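PDB 5JK0: tyrosine recombinase XerH from Helicobacter pylori, which cuts and rejoins recombining DNA molecules as a site-specific tyrosine recombinase, taking part in chromosome segregation. Local coordinates for residues W19-F23 with G135-I140; K82-F87 with M109-F113; L6-P12 with F99-K103. All coordinates share one frame; numbering follows the deposited sequence.

Interaction 1. Residues W19-F23 with G135-I140; sequences WIGRF and GLFSYI
Phe23 and Tyr139 meet because both hold CG anti to the backbone N (chi1 near 175° in both), which sends the two side chains past each other in opposite directions between their helices. The edge of Phe23 points at the face of Tyr139 in an offset edge-to-face pair, centroids 5.5 Å apart and planes at 64°. CD1 of Phe23 also presses on CB of Tyr139 at 3.5 Å, while CA of Phe23 stands over the tyrosine ring in a CH-pi contact. Leu136 gives the Phe23 ring a second neighbour: its CA lies almost exactly on the ring normal, 4.0 Å from the centroid, and its CD1 reaches back to Phe23 CB at 3.7 Å. Where the ring ends, Phe23 CE1 is 3.3 Å from the carbonyl O of Gly135, a close fit against a residue with no side chain. Further along, CG1 of Ile140 lies over one face of the Trp19 indole, toward its rim, and CD1 touches Trp19 CB at 4.0 Å; NH1 of Arg22 lies over the opposite face, and Arg22 NH2 forms a salt bridge with Glu8. The indole NE1 is bonded to the carbonyl O of Leu6. The two helical segments cross nearly at right angles (97°), with axes 10.0 Å apart. Helix 74-93 packs against both, through Leu80 touching Phe23 and Leu136 and through His84 touching Ile20.

Interaction 2. Residues K82-F87 with M109-F113; sequences KFHEYF and MLAEF
Phe113 turns one face to Phe83 of helix 74-93, whose ring meets it edge-to-face at a centroid distance of 5.3 Å, planes 76° apart. With CG anti to the backbone N (chi1 161°), Phe113 carries its ring toward both Phe83 and Tyr86. CB of Phe83 adds a CH-pi contact over that same ring. Tyr86 is set obliquely to Phe113, at 51°, and takes Phe113 CB over its own face, 4.1 Å from the ring centroid. Met109 approaches Tyr86 differently, in the plane of the ring, with CG 3.8 Å from Tyr86 CE2. Its sulfur then comes to the edge of Phe87, SD to CD1 3.9 Å, a Met-aromatic contact made at the rim. CD2 of Leu110 touches Phe83 CE1 at 3.5 Å. At the polar end a water donates to Glu112 OE1 at 2.8 Å; its link to Tyr86 OH is modelled too short to be trusted. The other carboxylate oxygen, OE2, forms a salt bridge with Arg25 of the second subunit, and Phe43 of that subunit packs on Tyr86, so this margin lies at the subunit interface. Lys82 packs near a phosphate of the bound DNA. Phe83, Tyr86 and Phe113 thus make an aromatic cluster between two steeply crossed helices, within the all-helical core-binding domain of the phage integrase family.

Interaction 3. Residues L6-P12 with F99-K103; sequences LEELKDP and FNSLK
OE1 of Glu7 accepts two hydrogen bonds from the opposing loop: a short one from Ser101 OG, at 2.6 Å, and a longer one from the backbone N of Leu102, at 3.3 Å and 151° at the hydrogen. Both donors come from the same face of the carboxylate. The serine hydroxyl meets OE1 on its syn side, 33° out of the plane, whereas the amide comes in from above the plane. Extended beyond CG, the glutamate carries its carboxylate across to the start of the 3-10 turn. Two bonds on one oxygen would be expected to limit rotation of the group, while OE2 turns toward the aliphatic end of Lys103; the lysine NZ stays 4.5 Å from it, too far for a salt bridge. Ser101 OG also accepts from the backbone N of Lys103 at 3.1 Å, closing an ST turn. The serine oxygen therefore donates to Glu7 and accepts from its own loop, so one hydroxyl bonds both the N-terminal segment and the connection between helices 74-93 and 107-117 of the SAM-like domain. Van der Waals contacts extend to the neighbouring residues. CD2 of Leu6 rests on CG of Lys103 at 4.0 Å, and Leu102 reaches with CD1 to the carbonyl O of Leu6 and with CD2 to that of Pro12, the latter at 3.5 Å. Pro12, at the start of helix 12-30, sets the rim of its ring against the Asn100 carbonyl, CG to O 3.7 Å. Asn100 OD1 is hydrogen-bonded to Arg91 NH1.

All three contacts lie in the N-terminal SAM-like domain, on the same side of the chain's centre and about 14 to 15 Å apart, centre to centre. Along the chain, interaction 2 is nested in the loop closed by interaction 1, while interaction 3 alternates with both. Helix 12-30 links interactions 1 and 3, as Pro12 begins it and Trp19 lies further along. Phe137, on segment 135-140, packs on Phe83 and Leu110 of interaction 2; CE of Met109 packs on Phe99, joining interaction 2 to interaction 3. The three contacts thus join into one packed body of helices and their connecting loops, away from the predicted catalytic residues.

Interaction 1. Residues W19-F23 with G135-I140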
# COMPACT_ATOMS: atom_id res chain seq x y z
N TRP D 19 5.12 -36.10 -5.29
CA TRP D 19 5.03 -34.83 -6.01
C TRP D 19 6.10 -33.84 -5.56
O TRP D 19 6.61 -33.06 -6.37
CB TRP D 19 3.65 -34.21 -5.84
CG TRP D 19 2.60 -34.85 -6.70
CD1 TRP D 19 1.56 -35.63 -6.29
CD2 TRP D 19 2.50 -34.77 -8.13
NE1 TRP D 19 0.82 -36.04 -7.37
CE2 TRP D 19 1.37 -35.52 -8.51
CE3 TRP D 19 3.26 -34.13 -9.12
CZ2 TRP D 19 0.98 -35.66 -9.84
CZ3 TRP D 19 2.86 -34.27 -10.44
CH2 TRP D 19 1.74 -35.02 -10.79
N ILE D 20 6.44 -33.86 -4.28
CA ILE D 20 7.48 -32.98 -3.75
C ILE D 20 8.83 -33.31 -4.38
O ILE D 20 9.59 -32.42 -4.76
CB ILE D 20 7.58 -33.08 -2.21
CG1 ILE D 20 6.32 -32.53 -1.56
CG2 ILE D 20 8.80 -32.33 -1.71
CD1 ILE D 20 6.35 -32.57 -0.04
N GLY D 21 9.12 -34.61 -4.49
CA GLY D 21 10.36 -35.06 -5.10
C GLY D 21 10.46 -34.65 -6.56
O GLY D 21 11.53 -34.25 -7.02
N ARG D 22 9.35 -34.74 -7.28
CA ARG D 22 9.30 -34.33 -8.68
C ARG D 22 9.52 -32.83 -8.82
O ARG D 22 10.24 -32.38 -9.72
CB ARG D 22 7.97 -34.72 -9.31
CG ARG D 22 7.78 -36.22 -9.49
CD ARG D 22 6.32 -36.55 -9.78
NE ARG D 22 6.12 -37.98 -10.00
CZ ARG D 22 4.94 -38.59 -9.90
NH1 ARG D 22 3.86 -37.89 -9.57
NH2 ARG D 22 4.84 -39.89 -10.12
N PHE D 23 8.91 -32.06 -7.93
CA PHE D 23 9.03 -30.61 -7.96
C PHE D 23 10.45 -30.15 -7.66
O PHE D 23 10.99 -29.28 -8.34
CB PHE D 23 8.05 -29.97 -6.96
CG PHE D 23 8.21 -28.48 -6.83
CD1 PHE D 23 7.81 -27.64 -7.85
CD2 PHE D 23 8.74 -27.93 -5.68
CE1 PHE D 23 7.95 -26.27 -7.73
CE2 PHE D 23 8.88 -26.56 -5.55
CZ PHE D 23 8.48 -25.73 -6.58
N GLY D 135 4.59 -22.52 -5.25
CA GLY D 135 5.31 -23.16 -6.34
C GLY D 135 5.00 -24.64 -6.47
O GLY D 135 4.88 -25.16 -7.58
N LEU D 136 4.86 -25.32 -5.34
CA LEU D 136 4.60 -26.76 -5.34
C LEU D 136 3.25 -27.09 -5.98
O LEU D 136 3.18 -27.95 -6.86
CB LEU D 136 4.64 -27.31 -3.91
CG LEU D 136 4.27 -28.79 -3.76
CD1 LEU D 136 5.24 -29.67 -4.54
CD2 LEU D 136 4.23 -29.20 -2.29
N PHE D 137 2.20 -26.42 -5.54
CA PHE D 137 0.85 -26.73 -5.99
C PHE D 137 0.54 -26.12 -7.36
O PHE D 137 -0.38 -26.56 -8.05
CB PHE D 137 -0.18 -26.29 -4.95
CG PHE D 137 -0.13 -27.09 -3.68
CD1 PHE D 137 -0.78 -28.31 -3.60
CD2 PHE D 137 0.58 -26.63 -2.58
CE1 PHE D 137 -0.72 -29.06 -2.44
CE2 PHE D 137 0.63 -27.38 -1.42
CZ PHE D 137 -0.02 -28.59 -1.35
N SER D 138 1.31 -25.11 -7.75
CA SER D 138 1.23 -24.59 -9.11
C SER D 138 1.82 -25.63 -10.05
O SER D 138 1.34 -25.82 -11.17
CB SER D 138 1.97 -23.26 -9.24
OG SER D 138 1.96 -22.81 -10.59
N TYR D 139 2.87 -26.30 -9.58
CA TYR D 139 3.52 -27.35 -10.34
C TYR D 139 2.62 -28.57 -10.49
O TYR D 139 2.54 -29.17 -11.56
CB TYR D 139 4.84 -27.74 -9.66
CG TYR D 139 5.58 -28.89 -10.32
CD1 TYR D 139 6.44 -28.67 -11.39
CD2 TYR D 139 5.42 -30.19 -9.86
CE1 TYR D 139 7.11 -29.72 -11.99
CE2 TYR D 139 6.09 -31.24 -10.45
CZ TYR D 139 6.94 -31.00 -11.51
OH TYR D 139 7.60 -32.05 -12.10
N ILE D 140 1.93 -28.93 -9.41
CA ILE D 140 1.03 -30.08 -9.43
C ILE D 140 -0.15 -29.84 -10.38
O ILE D 140 -0.56 -30.75 -11.10
CB ILE D 140 0.49 -30.40 -8.01
CG1 ILE D 140 1.65 -30.75 -7.07
CG2 ILE D 140 -0.51 -31.54 -8.06
CD1 ILE D 140 1.21 -31.05 -5.65

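Interaction 2. Residues K82-F87 with M109-F113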
# COMPACT_ATOMS: atom_id res chain seq x y z
N LYS D 82 8.83 -29.64 5.73
CA LYS D 82 8.09 -29.29 6.93
C LYS D 82 6.60 -29.55 6.74
O LYS D 82 5.92 -30.02 7.65
CB LYS D 82 8.32 -27.83 7.31
CG LYS D 82 9.72 -27.50 7.80
CD LYS D 82 10.03 -28.18 9.12
CE LYS D 82 11.38 -27.74 9.66
NZ LYS D 82 11.44 -26.26 9.82
N PHE D 83 6.10 -29.23 5.55
CA PHE D 83 4.68 -29.41 5.25
C PHE D 83 4.30 -30.88 5.17
O PHE D 83 3.21 -31.27 5.59
CB PHE D 83 4.31 -28.71 3.94
CG PHE D 83 2.89 -28.96 3.52
CD1 PHE D 83 1.84 -28.41 4.24
CD2 PHE D 83 2.60 -29.75 2.42
CE1 PHE D 83 0.53 -28.64 3.86
CE2 PHE D 83 1.29 -29.98 2.03
CZ PHE D 83 0.25 -29.43 2.76
N HIS D 84 5.20 -31.70 4.64
CA HIS D 84 4.97 -33.14 4.59
C HIS D 84 4.87 -33.70 6.00
O HIS D 84 4.00 -34.51 6.30
CB HIS D 84 6.08 -33.85 3.82
CG HIS D 84 6.08 -35.33 4.02
ND1 HIS D 84 6.91 -35.95 4.93
CD2 HIS D 84 5.36 -36.31 3.44
CE1 HIS D 84 6.69 -37.26 4.90
NE2 HIS D 84 5.76 -37.50 4.00
N GLU D 85 5.78 -33.26 6.87
CA GLU D 85 5.77 -33.64 8.27
C GLU D 85 4.46 -33.23 8.94
O GLU D 85 3.87 -33.99 9.71
CB GLU D 85 6.95 -33.02 9.01
CG GLU D 85 6.94 -33.22 10.52
CD GLU D 85 8.04 -32.46 11.22
OE1 GLU D 85 9.14 -33.03 11.40
OE2 GLU D 85 7.81 -31.28 11.58
N TYR D 86 4.01 -32.02 8.62
CA TYR D 86 2.73 -31.51 9.11
C TYR D 86 1.57 -32.37 8.63
O TYR D 86 0.76 -32.83 9.43
CB TYR D 86 2.54 -30.06 8.67
CG TYR D 86 1.12 -29.55 8.80
CD1 TYR D 86 0.62 -29.12 10.02
CD2 TYR D 86 0.27 -29.50 7.69
CE1 TYR D 86 -0.68 -28.65 10.15
CE2 TYR D 86 -1.03 -29.04 7.81
CZ TYR D 86 -1.49 -28.61 9.03
OH TYR D 86 -2.79 -28.15 9.15
N PHE D 87 1.50 -32.58 7.32
CA PHE D 87 0.37 -33.27 6.71
C PHE D 87 0.24 -34.72 7.18
O PHE D 87 -0.86 -35.24 7.31
CB PHE D 87 0.49 -33.23 5.18
CG PHE D 87 -0.65 -33.91 4.46
CD1 PHE D 87 -1.86 -33.26 4.31
CD2 PHE D 87 -0.50 -35.18 3.95
CE1 PHE D 87 -2.92 -33.87 3.65
CE2 PHE D 87 -1.55 -35.80 3.29
CZ PHE D 87 -2.76 -35.15 3.14
N MET D 109 -5.99 -25.12 4.94
CA MET D 109 -4.98 -26.00 5.54
C MET D 109 -3.59 -25.39 5.44
O MET D 109 -2.81 -25.44 6.40
CB MET D 109 -5.00 -27.37 4.86
CG MET D 109 -3.90 -28.30 5.36
SD MET D 109 -3.78 -29.84 4.43
CE MET D 109 -5.33 -30.63 4.86
N LEU D 110 -3.27 -24.80 4.29
CA LEU D 110 -1.97 -24.19 4.08
C LEU D 110 -1.79 -22.97 4.98
O LEU D 110 -0.70 -22.70 5.48
CB LEU D 110 -1.78 -23.79 2.61
CG LEU D 110 -1.83 -24.92 1.58
CD1 LEU D 110 -1.34 -24.44 0.22
CD2 LEU D 110 -1.01 -26.12 2.04
N ALA D 111 -2.88 -22.23 5.19
CA ALA D 111 -2.85 -21.06 6.06
C ALA D 111 -2.58 -21.46 7.51
O ALA D 111 -1.85 -20.77 8.22
CB ALA D 111 -4.16 -20.29 5.96
N GLU D 112 -3.17 -22.57 7.93
CA GLU D 112 -2.98 -23.08 9.28
C GLU D 112 -1.55 -23.59 9.47
O GLU D 112 -0.95 -23.40 10.53
CB GLU D 112 -3.99 -24.18 9.60
CG GLU D 112 -5.43 -23.70 9.68
CD GLU D 112 -6.39 -24.79 10.11
OE1 GLU D 112 -5.96 -25.95 10.26
OE2 GLU D 112 -7.58 -24.48 10.31
N PHE D 113 -1.02 -24.25 8.44
CA PHE D 113 0.36 -24.72 8.46
C PHE D 113 1.33 -23.56 8.63
O PHE D 113 2.29 -23.65 9.40
CB PHE D 113 0.69 -25.49 7.18
CG PHE D 113 2.16 -25.61 6.91
CD1 PHE D 113 2.96 -26.46 7.67
CD2 PHE D 113 2.75 -24.89 5.89
CE1 PHE D 113 4.31 -26.57 7.42
CE2 PHE D 113 4.11 -25.00 5.63
CZ PHE D 113 4.89 -25.84 6.40
O HOH W 1 -3.80 -27.39 11.23

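Interaction 3. Residues L6-P12 with F99-K103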
# COMPACT_ATOMS: atom_id res chain seq x y z
N LEU D 6 -2.83 -37.65 -10.39
CA LEU D 6 -2.71 -36.98 -9.10
C LEU D 6 -2.45 -37.98 -7.97
O LEU D 6 -1.53 -37.81 -7.17
CB LEU D 6 -3.97 -36.17 -8.79
CG LEU D 6 -3.93 -35.39 -7.47
CD1 LEU D 6 -2.91 -34.27 -7.54
CD2 LEU D 6 -5.31 -34.86 -7.11
N GLU D 7 -3.26 -39.03 -7.93
CA GLU D 7 -3.17 -40.02 -6.87
C GLU D 7 -2.90 -41.41 -7.43
O GLU D 7 -3.79 -42.05 -8.00
CB GLU D 7 -4.46 -40.03 -6.04
CG GLU D 7 -4.80 -38.68 -5.43
CD GLU D 7 -6.16 -38.66 -4.76
OE1 GLU D 7 -6.20 -38.63 -3.51
OE2 GLU D 7 -7.18 -38.69 -5.47
N GLU D 8 -1.66 -41.88 -7.28
CA GLU D 8 -1.26 -43.18 -7.80
C GLU D 8 -1.13 -44.22 -6.69
O GLU D 8 -1.10 -45.42 -6.96
CB GLU D 8 0.06 -43.07 -8.56
CG GLU D 8 -0.04 -42.30 -9.87
CD GLU D 8 1.29 -42.19 -10.59
OE1 GLU D 8 1.41 -42.73 -11.71
OE2 GLU D 8 2.22 -41.57 -10.03
N LEU D 9 -1.04 -43.75 -5.45
CA LEU D 9 -0.87 -44.64 -4.31
C LEU D 9 -2.09 -44.63 -3.39
O LEU D 9 -2.96 -43.77 -3.51
CB LEU D 9 0.38 -44.25 -3.52
CG LEU D 9 1.69 -44.13 -4.31
CD1 LEU D 9 2.82 -43.64 -3.42
CD2 LEU D 9 2.04 -45.47 -4.95
N LYS D 10 -2.14 -45.59 -2.47
CA LYS D 10 -3.23 -45.66 -1.50
C LYS D 10 -2.95 -44.73 -0.32
O LYS D 10 -3.88 -44.27 0.35
CB LYS D 10 -3.43 -47.09 -1.01
N ASP D 11 -1.68 -44.45 -0.09
CA ASP D 11 -1.27 -43.57 0.99
C ASP D 11 -1.08 -42.14 0.47
O ASP D 11 -0.16 -41.88 -0.31
CB ASP D 11 0.03 -44.07 1.64
CG ASP D 11 0.29 -43.45 3.00
OD1 ASP D 11 -0.16 -42.31 3.25
OD2 ASP D 11 0.94 -44.12 3.84
N PRO D 12 -1.95 -41.22 0.90
CA PRO D 12 -1.89 -39.81 0.48
C PRO D 12 -0.59 -39.14 0.92
O PRO D 12 -0.05 -38.31 0.20
CB PRO D 12 -3.10 -39.18 1.18
CG PRO D 12 -3.38 -40.08 2.33
CD PRO D 12 -3.05 -41.46 1.86
N PHE D 99 -8.36 -37.01 6.80
CA PHE D 99 -8.16 -36.60 5.42
C PHE D 99 -7.41 -37.70 4.67
O PHE D 99 -6.20 -37.85 4.83
CB PHE D 99 -7.39 -35.28 5.35
CG PHE D 99 -8.13 -34.12 5.95
CD1 PHE D 99 -9.51 -34.10 6.00
CD2 PHE D 99 -7.43 -33.03 6.46
CE1 PHE D 99 -10.19 -33.03 6.55
CE2 PHE D 99 -8.10 -31.96 7.02
CZ PHE D 99 -9.48 -31.96 7.06
N ASN D 100 -8.13 -38.46 3.86
CA ASN D 100 -7.55 -39.62 3.19
C ASN D 100 -7.16 -39.37 1.74
O ASN D 100 -6.85 -40.31 1.00
CB ASN D 100 -8.52 -40.80 3.27
CG ASN D 100 -8.76 -41.27 4.69
OD1 ASN D 100 -7.86 -41.22 5.53
ND2 ASN D 100 -9.97 -41.73 4.96
N SER D 101 -7.17 -38.11 1.32
CA SER D 101 -6.87 -37.77 -0.07
C SER D 101 -6.07 -36.48 -0.21
O SER D 101 -6.15 -35.60 0.65
CB SER D 101 -8.17 -37.67 -0.87
OG SER D 101 -7.92 -37.22 -2.19
N LEU D 102 -5.31 -36.38 -1.29
CA LEU D 102 -4.57 -35.15 -1.60
C LEU D 102 -5.52 -34.01 -1.90
O LEU D 102 -5.17 -32.84 -1.73
CB LEU D 102 -3.62 -35.37 -2.79
CG LEU D 102 -2.35 -36.18 -2.55
CD1 LEU D 102 -1.53 -36.27 -3.83
CD2 LEU D 102 -1.52 -35.56 -1.43
N LYS D 103 -6.73 -34.35 -2.34
CA LYS D 103 -7.74 -33.35 -2.67
C LYS D 103 -8.26 -32.64 -1.43
O LYS D 103 -8.93 -31.60 -1.54
CB LYS D 103 -8.89 -34.00 -3.44
CG LYS D 103 -8.50 -34.56 -4.79
CD LYS D 103 -9.69 -35.20 -5.50
CE LYS D 103 -9.30 -35.75 -6.86
NZ LYS D 103 -10.44 -36.42 -7.55